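Local coordinates for sugar ABC transporter, periplasmic sugar-binding protein (Caulobacter crescentus, PDB 4IRX), which binds myo-inositol in the periplasm and probably delivers it to an ABC transporter for uptake, at residues Gln20-Phe23 with Val24-Arg28; Gln178-Thr181 with Val182-Ile186; Gln254-Thr257 with Ala258-Ala262. All blocks are in the same frame, centred on the assembly; numbering follows the deposited sequence.

In the fold
Interactions 1, 2 and 3 follow one another along the chain, each within a single helix: 21-37, 176-189 and 251-268. Interactions 1 and 3 are neighbours, their centres about 15 Å apart, and they touch where CG of M26 packs 3.6 Å from CB of I255; both helices lie against the mixed seven-stranded sheet. Interaction 2 belongs to the other lobe, built on the parallel sheet with strands 132-138 and 164-171. Its centre is about 24 Å from that of interaction 1 and about 36 Å from that of interaction 3. The myo-inositol sits between the two lobes, and interaction 1 is the contact that bears on it directly.

Interaction 1 (Gln20-Phe23 with Val24-Arg28); sequences QPFF and VAMRR. With INS (1,2,3,4,5,6-hexahydroxy-cyclohexane), chain C.
The selenium of M26, a selenomethionine, lies beside the ring edge of F23, 5.2 Å from the ring centroid, while its methyl CE reaches the neighbouring ring of F22, 3.8 Å from CE2. One side chain thus touches two successive aromatics, the F23 contact being of Met-aromatic type. M26 manages this by running out straight with CG anti to the backbone N (chi1 -177°) and bending only at the last torsion, chi3 -78°, which turns CE toward F22. F22 in turn lies against the cyclitol: C2 of the myo-inositol stands 3.5 Å above the centre of one ring face. At the N-cap, Q20 puts its amide to use on the ligand, its OE1 accepting a 2.6 Å hydrogen bond from O4, while NE2 is held by D140 from the other lobe. The first turn is secured by the backbone, V24 N binding Q20 O and M26 N binding F22 O. Beyond it, M26 packs on P251 of helix 251-268. An aromatic ring stacked against the carbons of a polyol, beside side chains that bind its hydroxyls, is characteristic of the interlobe site of periplasmic binding proteins; here the N-cap glutamine supplies one of those bonds.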
ATOM      1  N   GLN A  20       1.351  10.675   0.258  1.00 10.50           N
ATOM      2  CA  GLN A  20       0.272   9.713   0.003  1.00 11.61           C
ATOM      3  C   GLN A  20      -0.667   9.663   1.191  1.00 12.30           C
ATOM      4  O   GLN A  20      -0.228   9.465   2.324  1.00 11.77           O
ATOM      5  CB  GLN A  20       0.823   8.302  -0.218  1.00 12.92           C
ATOM      6  CG  GLN A  20       1.676   8.137  -1.458  1.00 11.10           C
ATOM      7  CD  GLN A  20       1.952   6.701  -1.788  1.00 12.28           C
ATOM      8  OE1 GLN A  20       1.261   5.808  -1.317  1.00 15.90           O
ATOM      9  NE2 GLN A  20       2.994   6.462  -2.565  1.00 12.88           N
ATOM     10  N   PRO A  21      -1.979   9.808   0.950  1.00  9.26           N
ATOM     11  CA  PRO A  21      -2.975   9.806   2.031  1.00 13.30           C
ATOM     12  C   PRO A  21      -2.931   8.564   2.896  1.00 10.33           C
ATOM     13  O   PRO A  21      -3.123   8.673   4.102  1.00 13.28           O
ATOM     14  CB  PRO A  21      -4.316   9.846   1.289  1.00 16.15           C
ATOM     15  CG  PRO A  21      -4.005  10.294  -0.085  1.00 21.78           C
ATOM     16  CD  PRO A  21      -2.576  10.056  -0.380  1.00 13.41           C
ATOM     17  N   PHE A  22      -2.686   7.405   2.291  1.00 11.00           N
ATOM     18  CA  PHE A  22      -2.598   6.169   3.060  1.00 12.05           C
ATOM     19  C   PHE A  22      -1.529   6.285   4.118  1.00 13.55           C
ATOM     20  O   PHE A  22      -1.727   5.867   5.254  1.00 10.36           O
ATOM     21  CB  PHE A  22      -2.263   5.035   2.106  1.00 11.75           C
ATOM     22  CG  PHE A  22      -2.020   3.712   2.767  1.00 11.23           C
ATOM     23  CD1 PHE A  22      -3.081   2.897   3.108  1.00 12.19           C
ATOM     24  CD2 PHE A  22      -0.727   3.251   2.962  1.00 10.60           C
ATOM     25  CE1 PHE A  22      -2.865   1.649   3.696  1.00 13.13           C
ATOM     26  CE2 PHE A  22      -0.497   1.984   3.532  1.00  9.04           C
ATOM     27  CZ  PHE A  22      -1.577   1.184   3.882  1.00 11.16           C
ATOM     28  N   PHE A  23      -0.391   6.868   3.745  1.00 10.22           N
ATOM     29  CA  PHE A  23       0.742   6.939   4.674  1.00 11.27           C
ATOM     30  C   PHE A  23       0.633   8.082   5.691  1.00  9.82           C
ATOM     31  O   PHE A  23       1.124   7.950   6.806  1.00  9.83           O
ATOM     32  CB  PHE A  23       2.077   6.969   3.913  1.00 10.44           C
ATOM     33  CG  PHE A  23       2.418   5.652   3.289  1.00 12.31           C
ATOM     34  CD1 PHE A  23       2.773   4.584   4.074  1.00 11.56           C
ATOM     35  CD2 PHE A  23       2.295   5.452   1.926  1.00 10.72           C
ATOM     36  CE1 PHE A  23       3.063   3.354   3.489  1.00 11.57           C
ATOM     37  CE2 PHE A  23       2.592   4.222   1.340  1.00 12.39           C
ATOM     38  CZ  PHE A  23       2.964   3.176   2.132  1.00 10.55           C
ATOM     39  N   VAL A  24      -0.004   9.184   5.317  1.00 14.40           N
ATOM     40  CA  VAL A  24      -0.348  10.222   6.286  1.00 13.43           C
ATOM     41  C   VAL A  24      -1.173   9.585   7.405  1.00 11.97           C
ATOM     42  O   VAL A  24      -0.908   9.798   8.598  1.00 10.77           O
ATOM     43  CB  VAL A  24      -1.127  11.374   5.617  1.00 12.88           C
ATOM     44  CG1 VAL A  24      -1.624  12.357   6.655  1.00 17.58           C
ATOM     45  CG2 VAL A  24      -0.236  12.098   4.597  1.00 18.78           C
ATOM     46  N   ALA A  25      -2.159   8.777   7.038  1.00 10.06           N
ATOM     47  CA  ALA A  25      -2.996   8.128   8.042  1.00 11.94           C
ATOM     48  C   ALA A  25      -2.188   7.139   8.881  1.00 10.10           C
ATOM     49  O   ALA A  25      -2.363   7.061  10.096  1.00 12.25           O
ATOM     50  CB  ALA A  25      -4.197   7.455   7.396  1.00 12.23           C
HETATM   51  N   MSE A  26      -1.297   6.382   8.224  1.00  9.41           N
HETATM   52  CA  MSE A  26      -0.439   5.438   8.937  1.00  8.69           C
HETATM   53  C   MSE A  26       0.433   6.160   9.959  1.00 10.27           C
HETATM   54  O   MSE A  26       0.583   5.701  11.080  1.00 11.38           O
HETATM   55  CB  MSE A  26       0.438   4.635   7.958  1.00 10.45           C
HETATM   56  CG  MSE A  26       1.329   3.565   8.649  1.00 12.73           C
HETATM   57 SE   MSE A  26       2.396   2.434   7.499  0.57 10.66          SE
HETATM   58  CE  MSE A  26       1.061   1.193   6.876  1.00 15.22           C
ATOM     59  N   ARG A  27       0.980   7.318   9.576  1.00  9.10           N
ATOM     60  CA  ARG A  27       1.808   8.097  10.491  1.00 12.46           C
ATOM     61  C   ARG A  27       1.061   8.518  11.742  1.00 13.38           C
ATOM     62  O   ARG A  27       1.620   8.537  12.842  1.00 10.60           O
ATOM     63  CB  ARG A  27       2.396   9.318   9.788  1.00  9.61           C
ATOM     64  CG  ARG A  27       3.335  10.112  10.656  1.00 14.60           C
ATOM     65  CD  ARG A  27       3.754  11.398   9.965  1.00 18.01           C
ATOM     66  NE  ARG A  27       4.599  12.179  10.861  1.00 21.75           N
ATOM     67  CZ  ARG A  27       5.410  13.141  10.449  1.00 22.36           C
ATOM     68  NH1 ARG A  27       5.462  13.448   9.163  1.00 26.86           N
ATOM     69  NH2 ARG A  27       6.162  13.793  11.330  1.00 22.73           N
ATOM     70  N   ARG A  28      -0.214   8.831  11.606  1.00 10.17           N
ATOM     71  CA  ARG A  28      -1.005   9.155  12.798  1.00 12.87           C
ATOM     72  C   ARG A  28      -1.080   8.002  13.796  1.00 12.05           C
ATOM     73  O   ARG A  28      -0.995   8.218  15.007  1.00 14.29           O
ATOM     74  CB  ARG A  28      -2.420   9.629  12.438  1.00 16.92           C
ATOM     75  CG  ARG A  28      -2.433  10.935  11.687  1.00 19.96           C
ATOM     76  CD  ARG A  28      -3.848  11.513  11.578  1.00 29.30           C
ATOM     77  NE  ARG A  28      -4.669  10.824  10.587  1.00 42.02           N
ATOM     78  CZ  ARG A  28      -4.924  11.293   9.366  1.00 34.45           C
ATOM     79  NH1 ARG A  28      -4.426  12.459   8.974  1.00 40.04           N
ATOM     80  NH2 ARG A  28      -5.683  10.596   8.535  1.00 31.94           N
TER
HETATM   81  C1  INS C 401       0.052   0.863   0.167  1.00  8.24           C
HETATM   82  C2  INS C 401      -1.212   1.604  -0.116  1.00  8.99           C
HETATM   83  C3  INS C 401      -0.863   2.931  -0.738  1.00  8.66           C
HETATM   84  C4  INS C 401      -0.127   2.724  -2.023  1.00 10.19           C
HETATM   85  C5  INS C 401       1.157   2.029  -1.770  1.00  8.58           C
HETATM   86  C6  INS C 401       0.924   0.713  -1.064  1.00 10.68           C
HETATM   87  O1  INS C 401      -0.237  -0.397   0.719  1.00  8.29           O
HETATM   88  O2  INS C 401      -2.024   0.842  -0.958  1.00 10.06           O
HETATM   89  O3  INS C 401      -2.020   3.705  -0.941  1.00  9.33           O
HETATM   90  O4  INS C 401       0.085   3.937  -2.673  1.00 11.40           O
HETATM   91  O5  INS C 401       1.827   1.849  -2.976  1.00 10.97           O
HETATM   92  O6  INS C 401       2.127   0.024  -0.841  1.00  8.84           O
HETATM   93  O   HOH W   1      -5.025  10.792   5.294  1.00 34.44           O

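Interaction 2 (Gln178-Thr181 with Val182-Ile186); sequences QALT and VTQNI
The carbonyl oxygen of A179 is gripped twice by T183, whose OG1 and backbone N reach it from opposite faces of the carbonyl plane. The hydroxyl bond is the shorter, OG1 to A179 O being 2.8 Å against 3.0 Å from T183 N. OG1 lies beside its own backbone N (chi1 -57°), which turns it back along the helix to the oxygen one turn earlier and so satisfies a buried hydroxyl. Next along, the Q184 side chain leans over L180: its CG sits 3.1 Å from L180 O, and its amide carbon CD is 4.0 Å from the leucine methyl CD1, the two chains crossing at a slant. Putting an alanine at Q184 would probably uncover the L180 methyl and carbonyl oxygen, and would also lose the cover that Q184 gives A212 and A215 of helix 203-215. On another side of the helix, V182 brings CG2 to 3.1 Å from Q178 O, the same oxygen that its N binds at 2.8 Å, and packs against I137 and Q170 of the sheet. Here is a threonine folded back on the i-4 carbonyl of an amphipathic helix, which covers the parallel sheet in the lobe's alpha/beta fold.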
ATOM      1  N   GLN A 178      -2.513  11.562 -11.777  1.00 10.33           N
ATOM      2  CA  GLN A 178      -2.159  10.650 -12.863  1.00 11.35           C
ATOM      3  C   GLN A 178      -3.273   9.646 -13.121  1.00  9.20           C
ATOM      4  O   GLN A 178      -3.565   9.304 -14.265  1.00 10.85           O
ATOM      5  CB  GLN A 178      -0.833   9.932 -12.621  1.00 10.78           C
ATOM      6  CG  GLN A 178       0.354  10.891 -12.571  1.00 14.53           C
ATOM      7  CD  GLN A 178       1.666  10.163 -12.333  1.00 14.64           C
ATOM      8  OE1 GLN A 178       1.920   9.121 -12.911  1.00 16.26           O
ATOM      9  NE2 GLN A 178       2.494  10.719 -11.475  1.00 16.31           N
ATOM     10  N   ALA A 179      -3.881   9.159 -12.056  1.00 10.34           N
ATOM     11  CA  ALA A 179      -4.996   8.253 -12.225  1.00  9.16           C
ATOM     12  C   ALA A 179      -6.105   8.850 -13.093  1.00 10.86           C
ATOM     13  O   ALA A 179      -6.678   8.153 -13.941  1.00 10.01           O
ATOM     14  CB  ALA A 179      -5.544   7.820 -10.865  1.00 12.65           C
ATOM     15  N   LEU A 180      -6.384  10.137 -12.928  1.00 10.23           N
ATOM     16  CA  LEU A 180      -7.441  10.756 -13.731  1.00 11.59           C
ATOM     17  C   LEU A 180      -7.080  10.730 -15.224  1.00  9.70           C
ATOM     18  O   LEU A 180      -7.830  10.227 -16.063  1.00 10.92           O
ATOM     19  CB  LEU A 180      -7.718  12.198 -13.255  1.00 14.49           C
ATOM     20  CG  LEU A 180      -8.678  13.021 -14.120  1.00 14.77           C
ATOM     21  CD1 LEU A 180     -10.005  12.367 -14.182  1.00 13.22           C
ATOM     22  CD2 LEU A 180      -8.840  14.426 -13.513  1.00 23.16           C
ATOM     23  N   THR A 181      -5.898  11.223 -15.559  1.00 11.72           N
ATOM     24  CA  THR A 181      -5.550  11.348 -16.965  1.00  9.55           C
ATOM     25  C   THR A 181      -5.238   9.995 -17.592  1.00 11.46           C
ATOM     26  O   THR A 181      -5.618   9.727 -18.742  1.00 12.12           O
ATOM     27  CB  THR A 181      -4.389  12.316 -17.163  1.00 13.67           C
ATOM     28  OG1 THR A 181      -3.294  11.908 -16.357  1.00 16.45           O
ATOM     29  CG2 THR A 181      -4.787  13.740 -16.728  1.00 19.02           C
ATOM     30  N   VAL A 182      -4.566   9.121 -16.840  1.00 12.06           N
ATOM     31  CA  VAL A 182      -4.282   7.781 -17.353  1.00  9.97           C
ATOM     32  C   VAL A 182      -5.599   7.051 -17.653  1.00 10.40           C
ATOM     33  O   VAL A 182      -5.759   6.440 -18.706  1.00 10.57           O
ATOM     34  CB  VAL A 182      -3.427   6.965 -16.355  1.00 10.28           C
ATOM     35  CG1 VAL A 182      -3.429   5.472 -16.716  1.00 13.89           C
ATOM     36  CG2 VAL A 182      -2.016   7.517 -16.321  1.00 15.06           C
ATOM     37  N   THR A 183      -6.555   7.123 -16.731  1.00 10.91           N
ATOM     38  CA  THR A 183      -7.854   6.483 -16.925  1.00  9.83           C
ATOM     39  C   THR A 183      -8.639   7.114 -18.079  1.00  9.99           C
ATOM     40  O   THR A 183      -9.212   6.408 -18.906  1.00  9.56           O
ATOM     41  CB  THR A 183      -8.684   6.450 -15.618  1.00  8.68           C
ATOM     42  OG1 THR A 183      -7.914   5.783 -14.606  1.00 11.46           O
ATOM     43  CG2 THR A 183      -9.994   5.677 -15.814  1.00 10.74           C
ATOM     44  N   GLN A 184      -8.588   8.443 -18.172  1.00 10.11           N
ATOM     45  CA  GLN A 184      -9.254   9.112 -19.288  1.00  9.00           C
ATOM     46  C   GLN A 184      -8.753   8.622 -20.631  1.00  7.63           C
ATOM     47  O   GLN A 184      -9.546   8.316 -21.529  1.00  9.57           O
ATOM     48  CB  GLN A 184      -9.077  10.627 -19.203  1.00  8.10           C
ATOM     49  CG  GLN A 184      -9.954  11.255 -18.121  1.00  9.72           C
ATOM     50  CD  GLN A 184      -9.861  12.759 -18.110  1.00 10.62           C
ATOM     51  OE1 GLN A 184      -8.756  13.318 -18.001  1.00 14.49           O
ATOM     52  NE2 GLN A 184     -11.008  13.429 -18.237  1.00 11.26           N
ATOM     53  N   ASN A 185      -7.433   8.510 -20.768  1.00  9.01           N
ATOM     54  CA  ASN A 185      -6.852   8.114 -22.030  1.00  8.77           C
ATOM     55  C   ASN A 185      -7.205   6.655 -22.360  1.00 10.41           C
ATOM     56  O   ASN A 185      -7.465   6.320 -23.525  1.00 11.06           O
ATOM     57  CB  ASN A 185      -5.353   8.351 -21.995  1.00  8.69           C
ATOM     58  CG  ASN A 185      -4.998   9.801 -22.191  1.00 13.45           C
ATOM     59  OD1 ASN A 185      -5.824  10.592 -22.653  1.00 13.96           O
ATOM     60  ND2 ASN A 185      -3.773  10.172 -21.824  1.00 14.37           N
ATOM     61  N   ILE A 186      -7.241   5.800 -21.335  1.00 12.25           N
ATOM     62  CA  ILE A 186      -7.646   4.417 -21.530  1.00 11.03           C
ATOM     63  C   ILE A 186      -9.096   4.365 -21.985  1.00 10.27           C
ATOM     64  O   ILE A 186      -9.431   3.645 -22.945  1.00 12.00           O
ATOM     65  CB  ILE A 186      -7.451   3.604 -20.251  1.00 10.56           C
ATOM     66  CG1 ILE A 186      -5.952   3.457 -19.963  1.00 10.88           C
ATOM     67  CG2 ILE A 186      -8.141   2.247 -20.396  1.00 10.25           C
ATOM     68  CD1 ILE A 186      -5.668   2.822 -18.597  1.00 11.26           C
TER

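Interaction 3 (Gln254-Thr257 with Ala258-Ala262); sequences QIRT and ALRQA
T257, A258 and R256 have the most surface buried here, and each meets the neighbouring turn of the helix in its own way. T257 lies alongside Q261, the two side chains pointing the same way, with the threonine methyl CG2 4.0 Å from the amide nitrogen NE2; the other end of that amide, Q261 OE1, accepts a hydrogen bond from K273 N. The methyl is anti to the backbone N while OG1 sits beside that N (chi1 -60°), which lets OG1 turn back to hydrogen-bond L253 O. Q261 N donates to T257 O at 3.0 Å, with an N-H...O angle of 170°. A258 is held through its backbone, its N bonded to Q254 O at 3.0 Å, and its small CB lies 3.7 Å from that same oxygen, on the side of the helix that rests on I69 of strand 67-70. R256 offers aliphatic carbon to R260: its CB stands 3.9 Å above the centre of the R260 guanidinium, over one face. The two guanidinium planes are turned 45° from each other, and R256 NH1 and R260 NH2 stay 4.8 Å apart. Their like charges are probably balanced by helix 21-37, where R256 forms salt bridges with E29, D32 and E33, and R260 NE pairs with E33. The R260 chain, extended from CG to NE, also passes close to the carbonyl of R256, bringing CG to 3.1 Å from R256 O. I255 packs on L30 and L259 on A34 of the same partner helix. The result is an amphipathic helix with an i, i+4 arginine pair, set beside helix 21-37 as two neighbouring helices covering one sheet in the alpha/beta lobe of a periplasmic binding protein.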
ATOM      1  N   GLN A 254      -0.490  -2.776  11.057  1.00  6.48           N
ATOM      2  CA  GLN A 254       0.858  -2.981  10.504  1.00  7.05           C
ATOM      3  C   GLN A 254       1.897  -2.146  11.220  1.00  8.51           C
ATOM      4  O   GLN A 254       2.911  -2.668  11.681  1.00  7.77           O
ATOM      5  CB  GLN A 254       0.899  -2.616   9.010  1.00  8.06           C
ATOM      6  CG  GLN A 254       0.070  -3.538   8.105  1.00  8.93           C
ATOM      7  CD  GLN A 254       0.188  -3.157   6.642  1.00  9.10           C
ATOM      8  OE1 GLN A 254       1.286  -2.874   6.132  1.00 10.77           O
ATOM      9  NE2 GLN A 254      -0.964  -3.087   5.955  1.00 11.63           N
ATOM     10  N   ILE A 255       1.642  -0.846  11.309  1.00  7.11           N
ATOM     11  CA  ILE A 255       2.646   0.057  11.853  1.00  7.55           C
ATOM     12  C   ILE A 255       2.803  -0.128  13.340  1.00  9.28           C
ATOM     13  O   ILE A 255       3.914  -0.113  13.837  1.00  7.87           O
ATOM     14  CB  ILE A 255       2.423   1.528  11.411  1.00  9.90           C
ATOM     15  CG1 ILE A 255       3.635   2.400  11.715  1.00  8.66           C
ATOM     16  CG2 ILE A 255       1.226   2.110  12.095  1.00  9.71           C
ATOM     17  CD1 ILE A 255       4.927   1.953  11.033  1.00 12.93           C
ATOM     18  N   ARG A 256       1.697  -0.397  14.040  1.00  8.10           N
ATOM     19  CA  ARG A 256       1.764  -0.636  15.474  1.00  8.40           C
ATOM     20  C   ARG A 256       2.551  -1.905  15.770  1.00  8.04           C
ATOM     21  O   ARG A 256       3.342  -1.922  16.701  1.00  8.40           O
ATOM     22  CB  ARG A 256       0.371  -0.690  16.082  1.00  7.15           C
ATOM     23  CG  ARG A 256      -0.407   0.634  15.974  1.00  8.86           C
ATOM     24  CD  ARG A 256      -1.794   0.456  16.503  1.00 11.62           C
ATOM     25  NE  ARG A 256      -2.632   1.648  16.313  1.00 14.41           N
ATOM     26  CZ  ARG A 256      -2.727   2.621  17.206  1.00 11.91           C
ATOM     27  NH1 ARG A 256      -2.026   2.569  18.345  1.00 12.33           N
ATOM     28  NH2 ARG A 256      -3.519   3.658  16.961  1.00 14.50           N
ATOM     29  N   THR A 257       2.365  -2.933  14.939  1.00  9.42           N
ATOM     30  CA  THR A 257       3.082  -4.186  15.135  1.00  9.10           C
ATOM     31  C   THR A 257       4.567  -4.008  14.897  1.00  9.87           C
ATOM     32  O   THR A 257       5.388  -4.527  15.673  1.00 10.47           O
ATOM     33  CB  THR A 257       2.507  -5.283  14.236  1.00  7.31           C
ATOM     34  OG1 THR A 257       1.121  -5.494  14.561  1.00  8.48           O
ATOM     35  CG2 THR A 257       3.279  -6.569  14.369  1.00  8.33           C
ATOM     36  N   ALA A 258       4.930  -3.279  13.845  1.00  8.18           N
ATOM     37  CA  ALA A 258       6.357  -3.011  13.625  1.00  7.78           C
ATOM     38  C   ALA A 258       6.991  -2.253  14.796  1.00  9.26           C
ATOM     39  O   ALA A 258       8.098  -2.589  15.225  1.00  8.79           O
ATOM     40  CB  ALA A 258       6.571  -2.252  12.310  1.00 10.47           C
ATOM     41  N   LEU A 259       6.299  -1.239  15.306  1.00  8.38           N
ATOM     42  CA  LEU A 259       6.839  -0.473  16.417  1.00  7.78           C
ATOM     43  C   LEU A 259       6.923  -1.293  17.697  1.00  8.35           C
ATOM     44  O   LEU A 259       7.886  -1.162  18.440  1.00 11.18           O
ATOM     45  CB  LEU A 259       6.031   0.808  16.636  1.00 10.75           C
ATOM     46  CG  LEU A 259       6.699   1.782  17.589  1.00  9.59           C
ATOM     47  CD1 LEU A 259       8.021   2.261  16.978  1.00 10.50           C
ATOM     48  CD2 LEU A 259       5.737   2.948  17.854  1.00 12.48           C
ATOM     49  N   ARG A 260       5.914  -2.120  17.964  1.00  6.92           N
ATOM     50  CA  ARG A 260       5.943  -3.003  19.142  1.00  9.64           C
ATOM     51  C   ARG A 260       7.122  -3.954  19.102  1.00 10.29           C
ATOM     52  O   ARG A 260       7.813  -4.132  20.110  1.00  9.65           O
ATOM     53  CB  ARG A 260       4.624  -3.768  19.296  1.00  8.19           C
ATOM     54  CG  ARG A 260       3.446  -2.904  19.686  1.00  8.18           C
ATOM     55  CD  ARG A 260       2.136  -3.589  19.340  1.00  9.55           C
ATOM     56  NE  ARG A 260       1.047  -2.668  19.604  1.00  8.03           N
ATOM     57  CZ  ARG A 260      -0.222  -2.887  19.326  1.00  7.26           C
ATOM     58  NH1 ARG A 260      -0.611  -4.003  18.716  1.00 10.96           N
ATOM     59  NH2 ARG A 260      -1.116  -1.943  19.634  1.00  9.92           N
ATOM     60  N   GLN A 261       7.366  -4.548  17.939  1.00  9.18           N
ATOM     61  CA  GLN A 261       8.554  -5.373  17.777  1.00  8.37           C
ATOM     62  C   GLN A 261       9.832  -4.566  17.979  1.00  9.56           C
ATOM     63  O   GLN A 261      10.749  -5.038  18.639  1.00 11.06           O
ATOM     64  CB  GLN A 261       8.568  -6.011  16.391  1.00  9.39           C
ATOM     65  CG  GLN A 261       7.493  -7.080  16.153  1.00 11.26           C
ATOM     66  CD  GLN A 261       7.876  -7.979  14.994  1.00 16.27           C
ATOM     67  OE1 GLN A 261       9.052  -8.317  14.840  1.00 18.27           O
ATOM     68  NE2 GLN A 261       6.914  -8.332  14.154  1.00 18.84           N
ATOM     69  N   ALA A 262       9.891  -3.360  17.426  1.00  9.23           N
ATOM     70  CA  ALA A 262      11.082  -2.522  17.603  1.00 10.86           C
ATOM     71  C   ALA A 262      11.377  -2.246  19.080  1.00 12.03           C
ATOM     72  O   ALA A 262      12.530  -2.301  19.503  1.00 11.12           O
ATOM     73  CB  ALA A 262      10.909  -1.215  16.838  1.00  9.30           C
TER